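Local coordinates for heptaprenyl diphosphate synthase (HEPPP synthase) subunit 1 family protein (Staphylococcus aureus, PDB 5H9D) that probably serves as the regulatory small subunit of a two-component synthase that makes the C35 chain of heptaprenyl diphosphate, at residues Q11-I25 with L66-H80. Numbering follows the deposited sequence.
Sequences QIEERLKGVSEYESI and LSKHSILIGDLISAH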
ATOM      1  N   GLN C  11      13.511  -1.106  15.641  1.00 78.36           N
ATOM      2  CA  GLN C  11      12.801  -0.295  14.648  1.00 76.65           C
ATOM      3  C   GLN C  11      11.367  -0.789  14.462  1.00 75.77           C
ATOM      4  O   GLN C  11      10.445   0.018  14.442  1.00 73.32           O
ATOM      5  CB  GLN C  11      13.540  -0.278  13.295  1.00 75.15           C
ATOM      6  CG  GLN C  11      14.735   0.650  13.258  1.00 75.21           C
ATOM      7  CD  GLN C  11      15.495   0.624  11.935  1.00 77.12           C
ATOM      8  OE1 GLN C  11      14.968   1.003  10.895  1.00 78.00           O
ATOM      9  NE2 GLN C  11      16.745   0.187  11.977  1.00 76.68           N
ATOM     10  N   ILE C  12      11.176  -2.106  14.337  1.00 75.67           N
ATOM     11  CA  ILE C  12       9.836  -2.663  14.161  1.00 76.41           C
ATOM     12  C   ILE C  12       8.994  -2.233  15.354  1.00 77.75           C
ATOM     13  O   ILE C  12       7.785  -2.026  15.258  1.00 78.10           O
ATOM     14  CB  ILE C  12       9.857  -4.204  14.107  1.00 75.96           C
ATOM     15  CG1 ILE C  12      10.517  -4.686  12.820  1.00 75.03           C
ATOM     16  CG2 ILE C  12       8.435  -4.753  14.194  1.00 77.42           C
ATOM     17  CD1 ILE C  12       9.693  -4.495  11.609  1.00 75.56           C
ATOM     18  N   GLU C  13       9.672  -2.096  16.481  1.00 79.57           N
ATOM     19  CA  GLU C  13       9.071  -1.694  17.742  1.00 81.00           C
ATOM     20  C   GLU C  13       8.392  -0.342  17.659  1.00 80.11           C
ATOM     21  O   GLU C  13       7.204  -0.213  17.943  1.00 79.31           O
ATOM     22  CB  GLU C  13      10.159  -1.661  18.812  1.00 84.57           C
ATOM     23  CG  GLU C  13      10.157  -2.865  19.714  1.00 87.78           C
ATOM     24  CD  GLU C  13       8.982  -2.812  20.637  1.00 89.93           C
ATOM     25  OE1 GLU C  13       8.957  -1.880  21.473  1.00 91.81           O
ATOM     26  OE2 GLU C  13       8.082  -3.673  20.512  1.00 91.32           O
ATOM     27  N   GLU C  14       9.157   0.672  17.279  1.00 79.20           N
ATOM     28  CA  GLU C  14       8.604   2.010  17.167  1.00 80.02           C
ATOM     29  C   GLU C  14       7.414   1.996  16.212  1.00 78.39           C
ATOM     30  O   GLU C  14       6.331   2.500  16.536  1.00 77.93           O
ATOM     31  CB  GLU C  14       9.672   2.990  16.670  1.00 83.19           C
ATOM     32  CG  GLU C  14      10.684   2.378  15.702  1.00 89.03           C
ATOM     33  CD  GLU C  14      11.275   3.392  14.718  1.00 92.39           C
ATOM     34  OE1 GLU C  14      10.522   3.886  13.833  1.00 91.95           O
ATOM     35  OE2 GLU C  14      12.493   3.693  14.838  1.00 94.07           O
ATOM     36  N   ARG C  15       7.629   1.400  15.040  1.00 76.87           N
ATOM     37  CA  ARG C  15       6.612   1.280  13.995  1.00 73.89           C
ATOM     38  C   ARG C  15       5.365   0.495  14.450  1.00 74.20           C
ATOM     39  O   ARG C  15       4.255   0.791  14.010  1.00 73.15           O
ATOM     40  CB  ARG C  15       7.240   0.648  12.729  1.00 69.83           C
ATOM     41  CG  ARG C  15       7.581   1.636  11.567  1.00 66.32           C
ATOM     42  CD  ARG C  15       8.147   2.952  12.074  1.00 63.37           C
ATOM     43  NE  ARG C  15       8.348   3.994  11.063  1.00 58.34           N
ATOM     44  CZ  ARG C  15       9.287   3.942  10.134  1.00 58.78           C
ATOM     45  NH1 ARG C  15      10.084   2.888  10.080  1.00 60.60           N
ATOM     46  NH2 ARG C  15       9.497   4.963   9.312  1.00 55.31           N
ATOM     47  N   LEU C  16       5.536  -0.478  15.344  1.00 74.30           N
ATOM     48  CA  LEU C  16       4.396  -1.252  15.814  1.00 75.80           C
ATOM     49  C   LEU C  16       3.796  -0.784  17.138  1.00 76.84           C
ATOM     50  O   LEU C  16       3.223  -1.585  17.883  1.00 78.03           O
ATOM     51  CB  LEU C  16       4.765  -2.727  15.951  1.00 76.64           C
ATOM     52  CG  LEU C  16       4.852  -3.562  14.686  1.00 77.00           C
ATOM     53  CD1 LEU C  16       5.014  -5.022  15.077  1.00 77.64           C
ATOM     54  CD2 LEU C  16       3.584  -3.350  13.857  1.00 77.33           C
ATOM     55  N   LYS C  17       3.910   0.499  17.443  1.00 77.69           N
ATOM     56  CA  LYS C  17       3.362   0.987  18.686  1.00 78.32           C
ATOM     57  C   LYS C  17       1.895   0.617  18.863  1.00 79.55           C
ATOM     58  O   LYS C  17       1.558  -0.559  18.978  1.00 79.12           O
ATOM     59  CB  LYS C  17       3.553   2.496  18.797  1.00 78.79           C
ATOM     60  CG  LYS C  17       4.889   2.885  19.425  1.00 79.71           C
ATOM     61  CD  LYS C  17       4.928   2.487  20.900  1.00 80.02           C
ATOM     62  CE  LYS C  17       6.357   2.473  21.491  1.00 79.81           C
ATOM     63  NZ  LYS C  17       7.082   1.163  21.342  1.00 74.78           N
ATOM     64  N   GLY C  18       1.036   1.628  18.871  1.00 80.16           N
ATOM     65  CA  GLY C  18      -0.391   1.442  19.082  1.00 80.57           C
ATOM     66  C   GLY C  18      -1.115   0.187  18.635  1.00 81.72           C
ATOM     67  O   GLY C  18      -2.346   0.202  18.582  1.00 81.67           O
ATOM     68  N   VAL C  19      -0.391  -0.888  18.327  1.00 82.10           N
ATOM     69  CA  VAL C  19      -1.008  -2.133  17.871  1.00 83.45           C
ATOM     70  C   VAL C  19      -1.262  -3.159  18.979  1.00 85.55           C
ATOM     71  O   VAL C  19      -0.339  -3.598  19.669  1.00 85.47           O
ATOM     72  CB  VAL C  19      -0.160  -2.804  16.775  1.00 82.33           C
ATOM     73  CG1 VAL C  19      -0.863  -4.062  16.286  1.00 79.92           C
ATOM     74  CG2 VAL C  19       0.077  -1.831  15.624  1.00 80.62           C
ATOM     75  N   SER C  20      -2.526  -3.548  19.128  1.00 88.49           N
ATOM     76  CA  SER C  20      -2.932  -4.516  20.143  1.00 91.73           C
ATOM     77  C   SER C  20      -2.095  -5.801  20.106  1.00 93.18           C
ATOM     78  O   SER C  20      -1.027  -5.847  20.722  1.00 93.27           O
ATOM     79  CB  SER C  20      -4.424  -4.845  19.996  1.00 93.10           C
ATOM     80  OG  SER C  20      -4.743  -5.327  18.697  1.00 95.61           O
ATOM     81  N   GLU C  21      -2.552  -6.829  19.387  1.00 94.30           N
ATOM     82  CA  GLU C  21      -1.797  -8.086  19.336  1.00 96.88           C
ATOM     83  C   GLU C  21      -1.365  -8.577  17.950  1.00 96.55           C
ATOM     84  O   GLU C  21      -2.205  -8.975  17.138  1.00 96.58           O
ATOM     85  CB  GLU C  21      -2.590  -9.212  20.012  1.00 99.36           C
ATOM     86  CG  GLU C  21      -3.345  -8.807  21.269  1.00102.49           C
ATOM     87  CD  GLU C  21      -4.854  -8.852  21.060  1.00105.18           C
ATOM     88  OE1 GLU C  21      -5.392  -9.970  20.823  1.00104.49           O
ATOM     89  OE2 GLU C  21      -5.492  -7.771  21.124  1.00104.42           O
ATOM     90  N   TYR C  22      -0.055  -8.586  17.699  1.00 95.64           N
ATOM     91  CA  TYR C  22       0.469  -9.055  16.418  1.00 94.88           C
ATOM     92  C   TYR C  22       1.109 -10.447  16.485  1.00 94.79           C
ATOM     93  O   TYR C  22       1.870 -10.755  17.407  1.00 95.54           O
ATOM     94  CB  TYR C  22       1.455  -8.036  15.847  1.00 95.13           C
ATOM     95  CG  TYR C  22       2.575  -7.599  16.760  1.00 95.29           C
ATOM     96  CD1 TYR C  22       3.710  -8.386  16.940  1.00 95.58           C
ATOM     97  CD2 TYR C  22       2.539  -6.347  17.372  1.00 95.89           C
ATOM     98  CE1 TYR C  22       4.790  -7.926  17.698  1.00 96.21           C
ATOM     99  CE2 TYR C  22       3.607  -5.879  18.133  1.00 96.47           C
ATOM    100  CZ  TYR C  22       4.730  -6.670  18.287  1.00 96.52           C
ATOM    101  OH  TYR C  22       5.801  -6.181  19.001  1.00 96.86           O
ATOM    102  N   GLU C  23       0.804 -11.275  15.487  1.00 93.57           N
ATOM    103  CA  GLU C  23       1.277 -12.662  15.412  1.00 92.45           C
ATOM    104  C   GLU C  23       2.718 -13.049  15.813  1.00 91.00           C
ATOM    105  O   GLU C  23       2.943 -13.397  16.980  1.00 92.37           O
ATOM    106  CB  GLU C  23       0.965 -13.246  14.026  1.00 93.63           C
ATOM    107  CG  GLU C  23       0.788 -14.773  14.014  1.00 94.81           C
ATOM    108  CD  GLU C  23      -0.666 -15.210  13.847  1.00 96.32           C
ATOM    109  OE1 GLU C  23      -1.245 -14.931  12.778  1.00 98.20           O
ATOM    110  OE2 GLU C  23      -1.231 -15.831  14.777  1.00 95.62           O
ATOM    111  N   SER C  24       3.689 -12.997  14.891  1.00 88.10           N
ATOM    112  CA  SER C  24       5.059 -13.439  15.229  1.00 85.47           C
ATOM    113  C   SER C  24       6.263 -12.638  14.722  1.00 83.07           C
ATOM    114  O   SER C  24       6.845 -11.838  15.451  1.00 83.48           O
ATOM    115  CB  SER C  24       5.258 -14.888  14.765  1.00 86.70           C
ATOM    116  OG  SER C  24       4.085 -15.672  14.900  1.00 87.85           O
ATOM    117  N   ILE C  25       6.666 -12.925  13.486  1.00 80.31           N
ATOM    118  CA  ILE C  25       7.801 -12.288  12.803  1.00 78.06           C
ATOM    119  C   ILE C  25       9.197 -12.898  13.039  1.00 78.99           C
ATOM    120  O   ILE C  25       9.942 -12.385  13.869  1.00 79.73           O
ATOM    121  CB  ILE C  25       7.933 -10.777  13.148  1.00 75.12           C
ATOM    122  CG1 ILE C  25       6.617 -10.045  12.918  1.00 73.43           C
ATOM    123  CG2 ILE C  25       8.980 -10.142  12.257  1.00 74.04           C
ATOM    124  CD1 ILE C  25       6.663  -8.599  13.298  1.00 70.55           C
ATOM    125  N   LEU C  66      -1.402 -18.011   9.369  1.00 80.92           N
ATOM    126  CA  LEU C  66      -1.558 -16.825  10.188  1.00 80.36           C
ATOM    127  C   LEU C  66      -2.779 -16.058   9.652  1.00 80.41           C
ATOM    128  O   LEU C  66      -3.113 -16.143   8.460  1.00 80.88           O
ATOM    129  CB  LEU C  66      -0.308 -15.956  10.087  1.00 80.00           C
ATOM    130  CG  LEU C  66       1.019 -16.707  10.243  1.00 81.09           C
ATOM    131  CD1 LEU C  66       2.177 -15.727  10.064  1.00 81.68           C
ATOM    132  CD2 LEU C  66       1.096 -17.384  11.604  1.00 80.71           C
ATOM    133  N   SER C  67      -3.457 -15.321  10.529  1.00 79.84           N
ATOM    134  CA  SER C  67      -4.631 -14.551  10.125  1.00 78.50           C
ATOM    135  C   SER C  67      -4.283 -13.577   9.019  1.00 76.75           C
ATOM    136  O   SER C  67      -3.118 -13.315   8.744  1.00 77.91           O
ATOM    137  CB  SER C  67      -5.200 -13.767  11.309  1.00 79.54           C
ATOM    138  OG  SER C  67      -4.250 -12.839  11.802  1.00 80.14           O
ATOM    139  N   LYS C  68      -5.307 -13.026   8.393  1.00 74.85           N
ATOM    140  CA  LYS C  68      -5.111 -12.070   7.317  1.00 72.10           C
ATOM    141  C   LYS C  68      -4.496 -10.760   7.815  1.00 71.28           C
ATOM    142  O   LYS C  68      -3.617 -10.201   7.168  1.00 71.74           O
ATOM    143  CB  LYS C  68      -6.447 -11.826   6.636  1.00 71.97           C
ATOM    144  CG  LYS C  68      -6.914 -12.995   5.771  1.00 72.42           C
ATOM    145  CD  LYS C  68      -6.587 -14.362   6.354  1.00 70.91           C
ATOM    146  CE  LYS C  68      -7.110 -15.462   5.442  1.00 71.85           C
ATOM    147  NZ  LYS C  68      -8.593 -15.337   5.272  1.00 70.78           N
ATOM    148  N   HIS C  69      -4.952 -10.281   8.969  1.00 70.37           N
ATOM    149  CA  HIS C  69      -4.442  -9.056   9.561  1.00 68.42           C
ATOM    150  C   HIS C  69      -2.927  -9.139   9.671  1.00 65.64           C
ATOM    151  O   HIS C  69      -2.252  -8.137   9.860  1.00 64.71           O
ATOM    152  CB  HIS C  69      -5.084  -8.841  10.942  1.00 73.62           C
ATOM    153  CG  HIS C  69      -4.101  -8.662  12.072  1.00 75.57           C
ATOM    154  ND1 HIS C  69      -3.410  -7.487  12.288  1.00 74.94           N
ATOM    155  CD2 HIS C  69      -3.686  -9.524  13.032  1.00 75.70           C
ATOM    156  CE1 HIS C  69      -2.609  -7.635  13.326  1.00 75.68           C
ATOM    157  NE2 HIS C  69      -2.756  -8.862  13.794  1.00 76.69           N
ATOM    158  N   SER C  70      -2.390 -10.337   9.543  1.00 62.81           N
ATOM    159  CA  SER C  70      -0.946 -10.508   9.592  1.00 61.47           C
ATOM    160  C   SER C  70      -0.260  -9.854   8.370  1.00 59.58           C
ATOM    161  O   SER C  70       0.908  -9.437   8.436  1.00 58.05           O
ATOM    162  CB  SER C  70      -0.635 -11.993   9.643  1.00 63.01           C
ATOM    163  OG  SER C  70      -1.454 -12.600  10.620  1.00 63.55           O
ATOM    164  N   ILE C  71      -1.008  -9.789   7.265  1.00 56.97           N
ATOM    165  CA  ILE C  71      -0.569  -9.194   6.013  1.00 53.92           C
ATOM    166  C   ILE C  71      -0.207  -7.713   6.228  1.00 54.07           C
ATOM    167  O   ILE C  71       0.809  -7.234   5.702  1.00 53.26           O
ATOM    168  CB  ILE C  71      -1.703  -9.284   4.931  1.00 53.95           C
ATOM    169  CG1 ILE C  71      -2.137 -10.743   4.729  1.00 52.37           C
ATOM    170  CG2 ILE C  71      -1.233  -8.696   3.590  1.00 51.88           C
ATOM    171  CD1 ILE C  71      -3.244 -10.925   3.672  1.00 48.74           C
ATOM    172  N   LEU C  72      -1.027  -6.987   7.001  1.00 51.73           N
ATOM    173  CA  LEU C  72      -0.759  -5.573   7.253  1.00 50.19           C
ATOM    174  C   LEU C  72       0.575  -5.383   7.934  1.00 51.86           C
ATOM    175  O   LEU C  72       1.302  -4.433   7.656  1.00 52.00           O
ATOM    176  CB  LEU C  72      -1.871  -4.955   8.083  1.00 47.47           C
ATOM    177  CG  LEU C  72      -3.213  -5.143   7.365  1.00 48.56           C
ATOM    178  CD1 LEU C  72      -4.341  -4.779   8.289  1.00 48.36           C
ATOM    179  CD2 LEU C  72      -3.257  -4.354   6.056  1.00 44.51           C
ATOM    180  N   ILE C  73       0.891  -6.305   8.832  1.00 54.20           N
ATOM    181  CA  ILE C  73       2.144  -6.292   9.559  1.00 55.93           C
ATOM    182  C   ILE C  73       3.259  -6.442   8.543  1.00 57.70           C
ATOM    183  O   ILE C  73       4.196  -5.649   8.513  1.00 60.10           O
ATOM    184  CB  ILE C  73       2.224  -7.480  10.514  1.00 56.23           C
ATOM    185  CG1 ILE C  73       0.976  -7.526  11.385  1.00 56.30           C
ATOM    186  CG2 ILE C  73       3.446  -7.363  11.374  1.00 55.40           C
ATOM    187  CD1 ILE C  73       0.890  -6.408  12.391  1.00 58.41           C
ATOM    188  N   GLY C  74       3.140  -7.462   7.701  1.00 57.68           N
ATOM    189  CA  GLY C  74       4.158  -7.714   6.702  1.00 58.21           C
ATOM    190  C   GLY C  74       4.377  -6.532   5.804  1.00 59.70           C
ATOM    191  O   GLY C  74       5.487  -6.303   5.347  1.00 61.63           O
ATOM    192  N   ASP C  75       3.310  -5.783   5.548  1.00 59.93           N
ATOM    193  CA  ASP C  75       3.380  -4.611   4.695  1.00 60.99           C
ATOM    194  C   ASP C  75       3.912  -3.359   5.393  1.00 61.32           C
ATOM    195  O   ASP C  75       4.475  -2.463   4.757  1.00 60.82           O
ATOM    196  CB  ASP C  75       2.010  -4.351   4.096  1.00 63.68           C
ATOM    197  CG  ASP C  75       1.683  -5.308   2.954  1.00 66.81           C
ATOM    198  OD1 ASP C  75       2.478  -5.385   1.979  1.00 68.55           O
ATOM    199  OD2 ASP C  75       0.631  -5.975   3.028  1.00 68.12           O
ATOM    200  N   LEU C  76       3.735  -3.289   6.706  1.00 61.18           N
ATOM    201  CA  LEU C  76       4.254  -2.155   7.458  1.00 61.15           C
ATOM    202  C   LEU C  76       5.779  -2.277   7.443  1.00 60.32           C
ATOM    203  O   LEU C  76       6.499  -1.309   7.220  1.00 59.17           O
ATOM    204  CB  LEU C  76       3.762  -2.202   8.914  1.00 61.64           C
ATOM    205  CG  LEU C  76       4.392  -1.167   9.854  1.00 58.66           C
ATOM    206  CD1 LEU C  76       3.919   0.184   9.508  1.00 55.07           C
ATOM    207  CD2 LEU C  76       4.037  -1.507  11.259  1.00 59.50           C
ATOM    208  N   ILE C  77       6.252  -3.490   7.699  1.00 60.26           N
ATOM    209  CA  ILE C  77       7.669  -3.786   7.723  1.00 61.38           C
ATOM    210  C   ILE C  77       8.232  -3.476   6.344  1.00 62.28           C
ATOM    211  O   ILE C  77       9.380  -3.032   6.172  1.00 62.56           O
ATOM    212  CB  ILE C  77       7.881  -5.261   8.094  1.00 61.38           C
ATOM    213  CG1 ILE C  77       7.231  -5.513   9.460  1.00 62.94           C
ATOM    214  CG2 ILE C  77       9.362  -5.591   8.150  1.00 60.54           C
ATOM    215  CD1 ILE C  77       7.316  -6.948   9.965  1.00 64.80           C
ATOM    216  N   SER C  78       7.385  -3.670   5.349  1.00 62.37           N
ATOM    217  CA  SER C  78       7.792  -3.425   3.984  1.00 60.65           C
ATOM    218  C   SER C  78       7.883  -1.936   3.735  1.00 58.08           C
ATOM    219  O   SER C  78       8.829  -1.468   3.118  1.00 57.45           O
ATOM    220  CB  SER C  78       6.807  -4.087   3.038  1.00 60.59           C
ATOM    221  OG  SER C  78       7.292  -3.978   1.731  1.00 63.72           O
ATOM    222  N   ALA C  79       6.895  -1.191   4.219  1.00 57.24           N
ATOM    223  CA  ALA C  79       6.901   0.252   4.043  1.00 58.25           C
ATOM    224  C   ALA C  79       8.087   0.771   4.850  1.00 59.65           C
ATOM    225  O   ALA C  79       8.763   1.724   4.455  1.00 60.88           O
ATOM    226  CB  ALA C  79       5.589   0.861   4.538  1.00 54.21           C
ATOM    227  N   HIS C  80       8.356   0.118   5.974  1.00 61.15           N
ATOM    228  CA  HIS C  80       9.474   0.524   6.791  1.00 62.55           C
ATOM    229  C   HIS C  80      10.744   0.467   5.949  1.00 62.66           C
ATOM    230  O   HIS C  80      11.555   1.384   5.978  1.00 62.41           O
ATOM    231  CB  HIS C  80       9.606  -0.375   8.019  1.00 64.37           C
ATOM    232  CG  HIS C  80      10.776  -0.020   8.884  1.00 67.65           C
ATOM    233  ND1 HIS C  80      11.453   1.177   8.758  1.00 66.83           N
ATOM    234  CD2 HIS C  80      11.400  -0.703   9.873  1.00 67.10           C
ATOM    235  CE1 HIS C  80      12.444   1.214   9.629  1.00 67.13           C
ATOM    236  NE2 HIS C  80      12.434   0.087  10.318  1.00 67.66           N
TER
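Ile12 and Ile77 touch where helix 11-15 passes helix 70-80, CD1 of Ile12 settling against CG1 and CG2 of Ile77. From the returning loop Ile25 meets Ile77 tip to tip, CD1 to CD1 at 3.8 Å, and lies at about a right angle to Ile73. Leu16 adds its CD2 beside CD2 of Leu76 and its CD1 over the centre of the Tyr22 ring; Tyr22 lays CB against CD1 of Ile73.

At one end His80 fits between Gln11 and Arg15 because chi1 (178°) swings CG away from the backbone N, toward helix 11-15. Its ring turns an edge to the Gln11 amide, planes 72° apart, and a face to Arg15 NH1. A salt bridge from Arg15 to Glu135 of the farnesyl pyrophosphate synthetase chain ties this all-alpha subunit of the terpene synthase clan to its partner.

At the opposite end, Ser67 N donates to Glu23 OE1 (3.2 Å), nearly along the C-O axis but bent, 141° at the hydrogen; Leu66 CD2 lies 3.6 Å from Glu23 CG. Within the type I turn Ser67-Ser70, Ser67 OG donates to Ser70 OG, which donates to Ser67 O. His69 NE2 bonds Glu21 O weakly. Farther out, Thr53 and Thr50 of helix 43-65 pack on Ile25 and Ile77.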